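Side-chain contacts in shikimate kinase (Aquifex aeolicus, PDB 2PT5), which probably phosphorylates the 3-hydroxyl group of shikimate at the expense of ATP, a magnesium-dependent step on the route to chorismate and the aromatic amino acids: residues A[37-42]-A[52-57]; A[58-63]-A[87-92]; A[110-115]-A[119-124]. All coordinates share one frame; numbering follows the deposited sequence.

Contact 1 (A[37-42]-A[52-57])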
loop_
_atom_site.group_PDB
_atom_site.type_symbol
_atom_site.label_atom_id
_atom_site.label_comp_id
_atom_site.label_asym_id
_atom_site.label_seq_id
_atom_site.Cartn_x
_atom_site.Cartn_y
_atom_site.Cartn_z
ATOM N N LYS A 37 3.514 1.196 -15.734
ATOM C CA LYS A 37 4.677 1.225 -16.613
ATOM C C LYS A 37 4.776 -0.039 -17.470
ATOM O O LYS A 37 5.156 0.027 -18.642
ATOM C CB LYS A 37 5.954 1.425 -15.796
ATOM C CG LYS A 37 5.963 2.733 -15.008
ATOM C CD LYS A 37 7.353 3.100 -14.479
ATOM C CE LYS A 37 7.937 2.030 -13.570
ATOM N NZ LYS A 37 9.288 2.415 -13.072
ATOM N N ARG A 38 4.419 -1.187 -16.900
ATOM C CA ARG A 38 4.461 -2.439 -17.652
ATOM C C ARG A 38 3.407 -2.481 -18.761
ATOM O O ARG A 38 3.709 -2.856 -19.894
ATOM C CB ARG A 38 4.255 -3.642 -16.732
ATOM C CG ARG A 38 4.173 -4.957 -17.495
ATOM C CD ARG A 38 4.057 -6.157 -16.578
ATOM N NE ARG A 38 5.203 -6.279 -15.684
ATOM C CZ ARG A 38 5.385 -7.294 -14.843
ATOM N NH1 ARG A 38 4.491 -8.276 -14.792
ATOM N NH2 ARG A 38 6.454 -7.329 -14.050
ATOM N N GLU A 39 2.173 -2.104 -18.432
ATOM C CA GLU A 39 1.080 -2.105 -19.402
ATOM C C GLU A 39 1.144 -0.894 -20.325
ATOM O O GLU A 39 0.541 -0.888 -21.397
ATOM C CB GLU A 39 -0.269 -2.095 -18.681
ATOM C CG GLU A 39 -0.489 -3.250 -17.723
ATOM C CD GLU A 39 -0.588 -4.589 -18.426
ATOM O OE1 GLU A 39 -1.487 -4.745 -19.280
ATOM O OE2 GLU A 39 0.231 -5.486 -18.117
ATOM N N GLY A 40 1.872 0.132 -19.900
ATOM C CA GLY A 40 1.979 1.341 -20.696
ATOM C C GLY A 40 0.662 2.089 -20.660
ATOM O O GLY A 40 0.449 3.039 -21.412
ATOM N N LEU A 41 -0.227 1.651 -19.775
ATOM C CA LEU A 41 -1.537 2.269 -19.629
ATOM C C LEU A 41 -1.776 2.686 -18.189
ATOM O O LEU A 41 -1.258 2.064 -17.258
ATOM C CB LEU A 41 -2.633 1.290 -20.054
ATOM C CG LEU A 41 -2.575 0.774 -21.494
ATOM C CD1 LEU A 41 -3.612 -0.311 -21.692
ATOM C CD2 LEU A 41 -2.809 1.925 -22.459
ATOM N N SER A 42 -2.562 3.743 -18.011
ATOM C CA SER A 42 -2.893 4.233 -16.678
ATOM C C SER A 42 -3.832 3.205 -16.073
ATOM O O SER A 42 -4.428 2.405 -16.797
ATOM C CB SER A 42 -3.605 5.584 -16.758
ATOM O OG SER A 42 -4.867 5.458 -17.399
ATOM N N GLU A 52 -11.234 -5.498 -14.948
ATOM C CA GLU A 52 -10.580 -5.257 -13.668
ATOM C C GLU A 52 -9.955 -6.539 -13.149
ATOM O O GLU A 52 -8.895 -6.513 -12.523
ATOM C CB GLU A 52 -11.574 -4.718 -12.639
ATOM C CG GLU A 52 -12.752 -5.628 -12.353
ATOM C CD GLU A 52 -13.042 -5.741 -10.868
ATOM O OE1 GLU A 52 -12.909 -4.718 -10.160
ATOM O OE2 GLU A 52 -13.406 -6.847 -10.411
ATOM N N ALA A 53 -10.615 -7.664 -13.402
ATOM C CA ALA A 53 -10.091 -8.951 -12.970
ATOM C C ALA A 53 -8.662 -9.054 -13.495
ATOM O O ALA A 53 -7.762 -9.543 -12.810
ATOM C CB ALA A 53 -10.943 -10.078 -13.533
ATOM N N TYR A 54 -8.466 -8.574 -14.719
ATOM C CA TYR A 54 -7.160 -8.592 -15.360
ATOM C C TYR A 54 -6.178 -7.687 -14.619
ATOM O O TYR A 54 -4.973 -7.946 -14.609
ATOM C CB TYR A 54 -7.301 -8.154 -16.821
ATOM C CG TYR A 54 -5.996 -7.927 -17.552
ATOM C CD1 TYR A 54 -5.334 -6.703 -17.467
ATOM C CD2 TYR A 54 -5.436 -8.929 -18.349
ATOM C CE1 TYR A 54 -4.149 -6.475 -18.162
ATOM C CE2 TYR A 54 -4.250 -8.712 -19.047
ATOM C CZ TYR A 54 -3.614 -7.480 -18.950
ATOM O OH TYR A 54 -2.458 -7.233 -19.653
ATOM N N PHE A 55 -6.698 -6.630 -13.999
ATOM C CA PHE A 55 -5.865 -5.697 -13.248
ATOM C C PHE A 55 -5.577 -6.239 -11.848
ATOM O O PHE A 55 -4.449 -6.142 -11.355
ATOM C CB PHE A 55 -6.550 -4.324 -13.155
ATOM C CG PHE A 55 -5.902 -3.387 -12.173
ATOM C CD1 PHE A 55 -6.323 -3.349 -10.846
ATOM C CD2 PHE A 55 -4.848 -2.566 -12.564
ATOM C CE1 PHE A 55 -5.704 -2.505 -9.917
ATOM C CE2 PHE A 55 -4.219 -1.720 -11.646
ATOM C CZ PHE A 55 -4.650 -1.690 -10.319
ATOM N N ARG A 56 -6.599 -6.801 -11.211
ATOM C CA ARG A 56 -6.448 -7.364 -9.877
ATOM C C ARG A 56 -5.475 -8.534 -9.899
ATOM O O ARG A 56 -4.781 -8.795 -8.916
ATOM C CB ARG A 56 -7.798 -7.842 -9.343
ATOM C CG ARG A 56 -8.735 -6.736 -8.871
ATOM C CD ARG A 56 -10.077 -7.327 -8.444
ATOM N NE ARG A 56 -10.873 -6.403 -7.640
ATOM C CZ ARG A 56 -12.083 -6.681 -7.162
ATOM N NH1 ARG A 56 -12.641 -7.857 -7.411
ATOM N NH2 ARG A 56 -12.730 -5.786 -6.428
ATOM N N LYS A 57 -5.431 -9.249 -11.019
ATOM C CA LYS A 57 -4.530 -10.387 -11.138
ATOM C C LYS A 57 -3.153 -9.892 -11.554
ATOM O O LYS A 57 -2.136 -10.459 -11.169
ATOM C CB LYS A 57 -5.074 -11.397 -12.159
ATOM C CG LYS A 57 -4.315 -12.723 -12.188
ATOM C CD LYS A 57 -5.076 -13.805 -12.962
ATOM C CE LYS A 57 -6.247 -14.373 -12.164
ATOM N NZ LYS A 57 -5.805 -15.182 -10.992
#
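Y54 extends its ring from helix 52-66 to meet the carboxylate of E39, which comes from the opposite direction off the last turn of helix 31-39. The backbones are well apart, with 10.0 Å between E39 CA and F55 CA, so the contact rests on these two side chains alone, and together the segments bury just 76 Å². The decisive bond runs from Y54 OH, the donor, to E39 OE1 at 2.7 Å. It reaches the syn side of the oxygen and lies 25° out of the carboxylate plane. E39 OE1 also lies in the plane of the tyrosine ring, at its edge, 3.4 Å from Y54 CE1. The carboxylate itself is turned steeply against that ring, the two planes standing 70° apart, so the flat groups do not stack. E39 OE2 is 3.6 Å from Y54 OH, which leaves the bond clearly on one oxygen.

The torsions explain the reach. Y54 holds CG opposite its backbone N (chi1 171°), which carries the phenol out toward E39, while E39 bends at chi2 and presents OE1 at the end of a folded chain. A neutral hydroxyl thus meets a carboxylate near the surface, where the helix gives way to G40, whose phi is positive. On the far side of helix 52-66, R56, a predicted shikimate-binding residue, pairs with E52 through charge alone.

E39 also touches L58, one turn further along the helix that bears Y54, and F55, next to Y54, packs against I43, I46 and F47 of helix 43-49 and V35 of helix 31-39. The bond therefore ties together two of three successive helices that follow strand 28-30, a region consistent with the shikimate-binding part of related shikimate kinases.

Contact 2 (A[58-63]-A[87-92])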
loop_
_atom_site.group_PDB
_atom_site.type_symbol
_atom_site.label_atom_id
_atom_site.label_comp_id
_atom_site.label_asym_id
_atom_site.label_seq_id
_atom_site.Cartn_x
_atom_site.Cartn_y
_atom_site.Cartn_z
ATOM N N LEU A 58 -3.128 -8.812 -12.325
ATOM C CA LEU A 58 -1.880 -8.230 -12.795
ATOM C C LEU A 58 -1.043 -7.675 -11.634
ATOM O O LEU A 58 0.160 -7.948 -11.533
ATOM C CB LEU A 58 -2.173 -7.100 -13.786
ATOM C CG LEU A 58 -1.152 -6.796 -14.886
ATOM C CD1 LEU A 58 -1.458 -5.423 -15.460
ATOM C CD2 LEU A 58 0.268 -6.832 -14.344
ATOM N N GLU A 59 -1.673 -6.895 -10.759
ATOM C CA GLU A 59 -0.942 -6.306 -9.648
ATOM C C GLU A 59 -0.414 -7.387 -8.704
ATOM O O GLU A 59 0.639 -7.222 -8.084
ATOM C CB GLU A 59 -1.813 -5.284 -8.898
ATOM C CG GLU A 59 -2.998 -5.854 -8.140
ATOM C CD GLU A 59 -3.885 -4.765 -7.542
ATOM O OE1 GLU A 59 -4.845 -5.115 -6.819
ATOM O OE2 GLU A 59 -3.627 -3.564 -7.794
ATOM N N PHE A 60 -1.125 -8.505 -8.602
ATOM C CA PHE A 60 -0.639 -9.566 -7.734
ATOM C C PHE A 60 0.585 -10.199 -8.404
ATOM O O PHE A 60 1.571 -10.523 -7.741
ATOM C CB PHE A 60 -1.721 -10.615 -7.486
ATOM C CG PHE A 60 -1.412 -11.540 -6.342
ATOM C CD1 PHE A 60 -0.281 -11.343 -5.552
ATOM C CD2 PHE A 60 -2.247 -12.609 -6.055
ATOM C CE1 PHE A 60 0.016 -12.195 -4.500
ATOM C CE2 PHE A 60 -1.959 -13.469 -4.999
ATOM C CZ PHE A 60 -0.823 -13.259 -4.223
ATOM N N GLU A 61 0.524 -10.355 -9.723
ATOM C CA GLU A 61 1.642 -10.918 -10.474
ATOM C C GLU A 61 2.855 -10.019 -10.287
ATOM O O GLU A 61 3.966 -10.491 -10.025
ATOM C CB GLU A 61 1.314 -10.991 -11.969
ATOM C CG GLU A 61 2.541 -11.264 -12.845
ATOM C CD GLU A 61 2.274 -11.100 -14.336
ATOM O OE1 GLU A 61 3.249 -11.157 -15.118
ATOM O OE2 GLU A 61 1.099 -10.919 -14.727
ATOM N N VAL A 62 2.630 -8.716 -10.429
ATOM C CA VAL A 62 3.696 -7.740 -10.286
ATOM C C VAL A 62 4.287 -7.798 -8.882
ATOM O O VAL A 62 5.496 -7.640 -8.701
ATOM C CB VAL A 62 3.180 -6.312 -10.575
ATOM C CG1 VAL A 62 4.272 -5.301 -10.323
ATOM C CG2 VAL A 62 2.700 -6.220 -12.022
ATOM N N LEU A 63 3.428 -8.025 -7.892
ATOM C CA LEU A 63 3.876 -8.101 -6.514
ATOM C C LEU A 63 4.861 -9.248 -6.368
ATOM O O LEU A 63 5.946 -9.076 -5.804
ATOM C CB LEU A 63 2.693 -8.326 -5.572
ATOM C CG LEU A 63 3.057 -8.552 -4.107
ATOM C CD1 LEU A 63 3.750 -7.307 -3.554
ATOM C CD2 LEU A 63 1.785 -8.871 -3.303
ATOM N N LEU A 87 -1.799 -10.616 0.941
ATOM C CA LEU A 87 -1.247 -10.264 2.242
ATOM C C LEU A 87 -0.523 -11.461 2.854
ATOM O O LEU A 87 0.556 -11.310 3.431
ATOM C CB LEU A 87 -2.355 -9.760 3.176
ATOM C CG LEU A 87 -1.955 -9.167 4.537
ATOM C CD1 LEU A 87 -0.909 -8.061 4.375
ATOM C CD2 LEU A 87 -3.197 -8.617 5.211
ATOM N N ASN A 88 -1.109 -12.651 2.728
ATOM C CA ASN A 88 -0.473 -13.846 3.274
ATOM C C ASN A 88 0.796 -14.157 2.495
ATOM O O ASN A 88 1.777 -14.640 3.059
ATOM C CB ASN A 88 -1.431 -15.033 3.244
ATOM C CG ASN A 88 -2.421 -14.994 4.385
ATOM O OD1 ASN A 88 -2.033 -14.847 5.547
ATOM N ND2 ASN A 88 -3.704 -15.128 4.069
ATOM N N PHE A 89 0.780 -13.870 1.196
ATOM C CA PHE A 89 1.969 -14.078 0.377
ATOM C C PHE A 89 3.059 -13.153 0.932
ATOM O O PHE A 89 4.191 -13.572 1.160
ATOM C CB PHE A 89 1.693 -13.713 -1.082
ATOM C CG PHE A 89 2.924 -13.715 -1.954
ATOM C CD1 PHE A 89 3.333 -14.874 -2.609
ATOM C CD2 PHE A 89 3.684 -12.559 -2.109
ATOM C CE1 PHE A 89 4.477 -14.881 -3.408
ATOM C CE2 PHE A 89 4.833 -12.555 -2.907
ATOM C CZ PHE A 89 5.229 -13.719 -3.557
HETATM N N MSE A 90 2.706 -11.891 1.165
HETATM C CA MSE A 90 3.665 -10.916 1.676
HETATM C C MSE A 90 4.342 -11.347 2.973
HETATM O O MSE A 90 5.551 -11.194 3.119
HETATM C CB MSE A 90 2.986 -9.560 1.868
HETATM C CG MSE A 90 2.767 -8.794 0.562
HETATM SE SE MSE A 90 1.835 -7.131 0.868
HETATM C CE MSE A 90 0.225 -7.457 -0.183
ATOM N N LYS A 91 3.561 -11.885 3.907
ATOM C CA LYS A 91 4.096 -12.338 5.182
ATOM C C LYS A 91 5.086 -13.494 5.021
ATOM O O LYS A 91 6.004 -13.649 5.831
ATOM C CB LYS A 91 2.956 -12.754 6.112
ATOM C CG LYS A 91 2.013 -11.618 6.470
ATOM C CD LYS A 91 1.005 -12.036 7.525
ATOM C CE LYS A 91 0.177 -10.852 7.998
ATOM N NZ LYS A 91 -0.706 -11.229 9.126
ATOM N N SER A 92 4.909 -14.297 3.978
ATOM C CA SER A 92 5.809 -15.422 3.748
ATOM C C SER A 92 7.111 -14.981 3.092
ATOM O O SER A 92 8.006 -15.795 2.872
ATOM C CB SER A 92 5.140 -16.480 2.867
ATOM O OG SER A 92 4.921 -16.000 1.550
#
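The backbone oxygen of F89, whose side chain meets F60 and L63, is gripped twice at the end of helix 84-91: S92 OG donates to F89 O at 2.6 Å, and S92 N makes a weak bond to the same oxygen. The contact proper is apolar. F60 turns its edge toward the face of F89 in an offset edge-to-face pair, with ring centroids 5.9 Å apart and planes at 87°. The offset is evident from the nearest atoms, since F60 CZ lies 4.0 Å from F89 CB, beside the ring's root and not over its middle. F60 also has a cation-pi partner, K64.

Deeper in, L63 CD2 packs against two residues. It stands 3.8 Å from CE of M90, a selenomethionine, and 4.3 Å from F89 CD2. L63 and M90 cross at about a right angle, and the bend of M90 at chi3 (-118°) folds CE back onto the leucine. Their buried side chains both touch Y4 of strand 2-6.

The short helical segments run parallel, 1° apart in direction, with axes 11.5 Å from each other at closest approach, a gap that the large side chains bridge. Two parallel helices, side by side over one face of a parallel sheet with strand order 2-3-1-4-5, are typical of the alpha/beta P-loop kinase fold.

Contact 3 (A[110-115]-A[119-124])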
loop_
_atom_site.group_PDB
_atom_site.type_symbol
_atom_site.label_atom_id
_atom_site.label_comp_id
_atom_site.label_asym_id
_atom_site.label_seq_id
_atom_site.Cartn_x
_atom_site.Cartn_y
_atom_site.Cartn_z
ATOM N N CYS A 110 -7.865 11.350 0.742
ATOM C CA CYS A 110 -8.121 10.429 -0.363
ATOM C C CYS A 110 -9.114 10.910 -1.430
ATOM O O CYS A 110 -9.853 11.879 -1.239
ATOM C CB CYS A 110 -8.583 9.073 0.193
ATOM S SG CYS A 110 -7.281 7.879 0.693
ATOM N N LYS A 111 -9.117 10.209 -2.559
ATOM C CA LYS A 111 -9.998 10.519 -3.680
ATOM C C LYS A 111 -10.461 9.208 -4.300
ATOM O O LYS A 111 -9.819 8.176 -4.107
ATOM C CB LYS A 111 -9.237 11.354 -4.709
ATOM C CG LYS A 111 -8.871 12.738 -4.196
ATOM C CD LYS A 111 -7.555 13.237 -4.770
ATOM C CE LYS A 111 -6.376 12.479 -4.172
ATOM N NZ LYS A 111 -5.065 13.005 -4.652
ATOM N N ASP A 112 -11.580 9.236 -5.025
ATOM C CA ASP A 112 -12.085 8.025 -5.665
ATOM C C ASP A 112 -11.359 7.787 -6.981
ATOM O O ASP A 112 -10.432 8.520 -7.320
ATOM C CB ASP A 112 -13.596 8.104 -5.907
ATOM C CG ASP A 112 -13.987 9.203 -6.874
ATOM O OD1 ASP A 112 -13.114 9.710 -7.615
ATOM O OD2 ASP A 112 -15.184 9.554 -6.900
ATOM N N SER A 113 -11.794 6.771 -7.724
ATOM C CA SER A 113 -11.159 6.422 -8.981
ATOM C C SER A 113 -11.258 7.518 -10.037
ATOM O O SER A 113 -10.504 7.515 -11.009
ATOM C CB SER A 113 -11.753 5.119 -9.524
ATOM O OG SER A 113 -13.111 5.287 -9.890
ATOM N N LYS A 114 -12.177 8.460 -9.845
ATOM C CA LYS A 114 -12.346 9.553 -10.801
ATOM C C LYS A 114 -11.605 10.789 -10.320
ATOM O O LYS A 114 -11.787 11.880 -10.858
ATOM C CB LYS A 114 -13.831 9.893 -10.979
ATOM C CG LYS A 114 -14.754 8.685 -11.117
ATOM C CD LYS A 114 -14.501 7.904 -12.395
ATOM C CE LYS A 114 -15.359 6.641 -12.446
ATOM N NZ LYS A 114 -15.009 5.771 -13.610
ATOM N N GLU A 115 -10.775 10.615 -9.297
ATOM C CA GLU A 115 -9.994 11.714 -8.736
ATOM C C GLU A 115 -10.842 12.777 -8.036
ATOM O O GLU A 115 -10.435 13.926 -7.904
ATOM C CB GLU A 115 -9.140 12.364 -9.830
ATOM C CG GLU A 115 -7.990 11.490 -10.316
ATOM C CD GLU A 115 -7.259 12.090 -11.504
ATOM O OE1 GLU A 115 -6.872 13.277 -11.432
ATOM O OE2 GLU A 115 -7.066 11.372 -12.509
ATOM N N LEU A 119 -14.351 13.694 0.382
ATOM C CA LEU A 119 -15.110 14.545 1.287
ATOM C C LEU A 119 -16.377 15.090 0.619
ATOM O O LEU A 119 -17.269 15.603 1.291
ATOM C CB LEU A 119 -14.226 15.693 1.789
ATOM C CG LEU A 119 -14.650 16.398 3.081
ATOM C CD1 LEU A 119 -15.169 15.387 4.095
ATOM C CD2 LEU A 119 -13.457 17.157 3.650
ATOM N N LYS A 120 -16.466 14.963 -0.703
ATOM C CA LYS A 120 -17.640 15.450 -1.426
ATOM C C LYS A 120 -18.502 14.333 -2.006
ATOM O O LYS A 120 -19.535 14.597 -2.609
ATOM C CB LYS A 120 -17.217 16.400 -2.548
ATOM C CG LYS A 120 -16.425 17.610 -2.079
ATOM C CD LYS A 120 -17.158 18.396 -1.010
ATOM C CE LYS A 120 -16.370 19.635 -0.620
ATOM N NZ LYS A 120 -14.968 19.307 -0.235
ATOM N N ARG A 121 -18.066 13.088 -1.837
ATOM C CA ARG A 121 -18.825 11.937 -2.321
ATOM C C ARG A 121 -19.798 11.494 -1.209
ATOM O O ARG A 121 -19.579 11.775 -0.033
ATOM C CB ARG A 121 -17.880 10.778 -2.660
ATOM C CG ARG A 121 -16.870 11.069 -3.769
ATOM C CD ARG A 121 -17.573 11.422 -5.075
ATOM N NE ARG A 121 -18.522 10.383 -5.478
ATOM C CZ ARG A 121 -19.592 10.599 -6.238
ATOM N NH1 ARG A 121 -19.857 11.820 -6.684
ATOM N NH2 ARG A 121 -20.415 9.595 -6.533
ATOM N N PRO A 122 -20.887 10.800 -1.568
ATOM C CA PRO A 122 -21.815 10.368 -0.518
ATOM C C PRO A 122 -21.055 9.464 0.454
ATOM O O PRO A 122 -20.228 8.669 0.032
ATOM C CB PRO A 122 -22.889 9.618 -1.299
ATOM C CG PRO A 122 -22.881 10.321 -2.635
ATOM C CD PRO A 122 -21.401 10.446 -2.903
ATOM N N LEU A 123 -21.334 9.605 1.744
ATOM C CA LEU A 123 -20.667 8.828 2.786
ATOM C C LEU A 123 -20.796 7.301 2.687
ATOM O O LEU A 123 -19.804 6.581 2.814
ATOM C CB LEU A 123 -21.177 9.268 4.163
ATOM C CG LEU A 123 -20.681 8.463 5.371
ATOM C CD1 LEU A 123 -19.209 8.783 5.641
ATOM C CD2 LEU A 123 -21.525 8.805 6.593
ATOM N N ASP A 124 -22.018 6.816 2.484
ATOM C CA ASP A 124 -22.280 5.379 2.410
ATOM C C ASP A 124 -21.568 4.706 1.242
ATOM O O ASP A 124 -21.365 3.493 1.232
ATOM C CB ASP A 124 -23.788 5.146 2.317
ATOM C CG ASP A 124 -24.545 5.813 3.458
ATOM O OD1 ASP A 124 -24.322 5.431 4.628
ATOM O OD2 ASP A 124 -25.352 6.729 3.185
#
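D112 and R121, which bury 34 and 28 Å² in the contact, supply most of its 76 Å², meeting across the loop that joins helix 103-109 to helix 127-137. Their side chains cross at about a right angle. The closest approach is between D112 OD2 and R121 CD, at 3.5 Å, so the carboxylate oxygen rests against the aliphatic stem before it meets the charged group. D112 OD2 is 3.7 Å from R121 NE, a long salt bridge, and the oxygen sits well off the guanidinium plane, with the two groups' planes 53° apart. No N-H of R121 points at it, and the pairing is one of charge.

Each side chain is shaped for this encounter. R121 bends at both chi2 and chi3 (-60° and -55°), which curls CD and NE back toward D112, and one face of its guanidinium is met by P122 CD. In D112, CG sits between the backbone N and the carbonyl carbon, from where OD1 accepts from K114 N at 2.7 Å. That bond closes an Asx turn, although the donor comes from above the carboxylate plane. A type I turn overlaps it, E115 N bonding D112 O at 2.9 Å.

D112 OD2 has another salt bridge, to R116, a predicted ATP-binding residue whose NH1 lies close to NH1 of R121. With an alanine here, the two arginines would probably be left side by side without their shared counter-charge, and K114 N without its Asx acceptor.

Further back, C110 is joined by a disulfide to C10, in the predicted ATP-binding loop. The carboxylate of D112 thus shapes the turn through OD1, while OD2 is bonded to R116 and feels R121 only through a long, undirected charge pairing, in a loop that probably corresponds to the lid of related shikimate kinases.

Overall arrangement
Contacts 1 and 2 share helix 52-66, which meets helix 31-39 in the first and helix 84-91 in the second; their centres are 15 Å apart, and a salt bridge from R38 NH1 to E61 OE1 (3.2 Å) joins them. Contact 2 is the partly buried one, set against the central sheet, and its pairing is apolar and aromatic. Contacts 1 and 3 lie at the surface, and both turn on a carboxylate: a directed hydrogen bond in the former, a loosely oriented ion pair in the latter. Contact 3 uses none of these helices; it lies in the loop between helices 103-109 and 127-137, across the chain's centre from contact 2, their centres about 27 Å apart.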